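Local coordinates for protein agarase (Pseudoalteromonas fuliginea, PDB 6XJ9) that probably hydrolyses agarose as a family GH50 glycoside hydrolase that carries a carbohydrate-binding-module-like domain, at residues I222-G227 with A235-S240. Residues are numbered along the deposited sequence; the frame is centred on the assembly and turned at random.
Sequences IVDEFG and AGKVHS
Phe226 lays one face of its ring against Val238: CG1 of the valine sits 3.9 Å from the ring centroid, 11° off the normal, a CH-pi contact. The two side chains cross at about a right angle, and Glu225 CG covers the opposite face, so the ring is sandwiched. Its far end reaches the backbone, CZ lying 3.7 Å from Ser240 C, with the carbonyl O of His239 at the ring edge. No direct hydrogen bond joins 222-227 to 235-240; waters can bridge them instead. One water lies 2.8 Å from Val238 O and can donate to it or to Asp224 OD2, while another can bridge Glu225 OE2 and His239 O. Lys237 runs extended past Asp224, its CG anti to the backbone N (chi1 175°), but NZ stays 4.6 Å from Asp224 OD2, too far for a salt bridge; the ammonium is instead held by the carbonyls of Asn229 and Gln232. At the base of the Phe226 side chain, Asp224 OD1 accepts from Phe226 N at 2.7 Å, met from above the carboxylate plane, and also from Gln228 N. The bond to Phe226 N makes an Asx turn, which overlaps the type I beta turn from Asp224 to Gly227 that presents Phe226 within the long loop linking strand 199-210 to helix 242-252.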
loop_
_atom_site.group_PDB
_atom_site.type_symbol
_atom_site.label_atom_id
_atom_site.label_comp_id
_atom_site.label_asym_id
_atom_site.label_seq_id
_atom_site.Cartn_x
_atom_site.Cartn_y
_atom_site.Cartn_z
ATOM N N ILE A 222 15.929 -2.571 22.820
ATOM C CA ILE A 222 14.842 -2.307 21.890
ATOM C C ILE A 222 15.388 -1.830 20.542
ATOM O O ILE A 222 14.647 -1.781 19.564
ATOM C CB ILE A 222 13.819 -1.324 22.507
ATOM C CG1 ILE A 222 14.463 -0.002 22.933
ATOM C CG2 ILE A 222 13.096 -1.999 23.665
ATOM C CD1 ILE A 222 13.463 1.087 23.333
ATOM N N VAL A 223 16.683 -1.500 20.498
ATOM C CA VAL A 223 17.350 -1.030 19.286
ATOM C C VAL A 223 18.384 -2.067 18.833
ATOM O O VAL A 223 19.136 -2.580 19.661
ATOM C CB VAL A 223 18.013 0.340 19.531
ATOM C CG1 VAL A 223 18.475 0.988 18.239
ATOM C CG2 VAL A 223 17.090 1.287 20.282
ATOM N N ASP A 224 18.413 -2.382 17.527
ATOM C CA ASP A 224 19.431 -3.271 16.968
ATOM C C ASP A 224 20.611 -2.446 16.459
ATOM O O ASP A 224 20.668 -1.239 16.690
ATOM C CB ASP A 224 18.875 -4.247 15.926
ATOM C CG ASP A 224 18.513 -3.606 14.592
ATOM O OD1 ASP A 224 18.962 -2.476 14.333
ATOM O OD2 ASP A 224 17.775 -4.232 13.825
ATOM N N GLU A 225 21.550 -3.102 15.760
ATOM C CA GLU A 225 22.799 -2.453 15.387
ATOM C C GLU A 225 22.575 -1.479 14.232
ATOM O O GLU A 225 23.469 -0.691 13.925
ATOM C CB GLU A 225 23.890 -3.478 15.047
ATOM C CG GLU A 225 23.684 -4.172 13.711
ATOM C CD GLU A 225 22.896 -5.468 13.787
ATOM O OE1 GLU A 225 22.031 -5.580 14.691
ATOM O OE2 GLU A 225 23.149 -6.372 12.947
ATOM N N PHE A 226 21.395 -1.561 13.591
ATOM C CA PHE A 226 21.053 -0.694 12.467
ATOM C C PHE A 226 20.183 0.477 12.934
ATOM O O PHE A 226 19.761 1.305 12.125
ATOM C CB PHE A 226 20.349 -1.479 11.360
ATOM C CG PHE A 226 21.156 -2.612 10.771
ATOM C CD1 PHE A 226 22.289 -2.359 10.007
ATOM C CD2 PHE A 226 20.796 -3.931 11.004
ATOM C CE1 PHE A 226 23.033 -3.406 9.476
ATOM C CE2 PHE A 226 21.541 -4.979 10.475
ATOM C CZ PHE A 226 22.662 -4.716 9.715
ATOM N N GLY A 227 19.927 0.528 14.246
ATOM C CA GLY A 227 19.058 1.532 14.839
ATOM C C GLY A 227 17.581 1.203 14.639
ATOM O O GLY A 227 16.740 2.097 14.704
ATOM N N ALA A 235 7.779 -4.340 8.067
ATOM C CA ALA A 235 8.012 -4.238 6.632
ATOM C C ALA A 235 9.196 -3.309 6.361
ATOM O O ALA A 235 9.211 -2.166 6.817
ATOM C CB ALA A 235 6.750 -3.753 5.954
ATOM N N GLY A 236 10.201 -3.817 5.632
ATOM C CA GLY A 236 11.405 -3.054 5.327
ATOM C C GLY A 236 12.518 -3.182 6.373
ATOM O O GLY A 236 13.544 -2.511 6.275
ATOM N N LYS A 237 12.348 -4.061 7.364
ATOM C CA LYS A 237 13.394 -4.266 8.355
ATOM C C LYS A 237 14.597 -4.960 7.707
ATOM O O LYS A 237 14.429 -5.957 7.009
ATOM C CB LYS A 237 12.862 -5.082 9.540
ATOM C CG LYS A 237 13.908 -5.461 10.583
ATOM C CD LYS A 237 13.341 -5.957 11.913
ATOM C CE LYS A 237 14.412 -6.124 12.971
ATOM N NZ LYS A 237 13.859 -6.535 14.290
ATOM N N VAL A 238 15.798 -4.443 7.988
ATOM C CA VAL A 238 17.072 -4.957 7.501
ATOM C C VAL A 238 17.586 -6.001 8.492
ATOM O O VAL A 238 17.562 -5.780 9.707
ATOM C CB VAL A 238 18.088 -3.806 7.334
ATOM C CG1 VAL A 238 19.527 -4.308 7.280
ATOM C CG2 VAL A 238 17.792 -2.958 6.106
ATOM N N HIS A 239 18.074 -7.135 7.966
ATOM C CA HIS A 239 18.578 -8.192 8.830
ATOM C C HIS A 239 20.096 -8.347 8.734
ATOM O O HIS A 239 20.719 -8.848 9.666
ATOM C CB HIS A 239 17.809 -9.503 8.620
ATOM C CG HIS A 239 16.431 -9.446 9.184
ATOM N ND1 HIS A 239 16.196 -9.443 10.545
ATOM C CD2 HIS A 239 15.221 -9.375 8.585
ATOM C CE1 HIS A 239 14.897 -9.388 10.766
ATOM N NE2 HIS A 239 14.278 -9.342 9.578
ATOM N N SER A 240 20.686 -7.920 7.612
ATOM C CA SER A 240 22.127 -8.020 7.457
ATOM C C SER A 240 22.652 -6.820 6.682
ATOM O O SER A 240 21.957 -6.280 5.823
ATOM C CB SER A 240 22.531 -9.320 6.794
ATOM O OG SER A 240 22.050 -9.378 5.457
HETATM O O HOH W 1 18.615 -6.732 12.067
HETATM O O HOH W 2 16.850 -6.903 14.938
HETATM O O HOH W 3 20.732 -8.391 12.499
#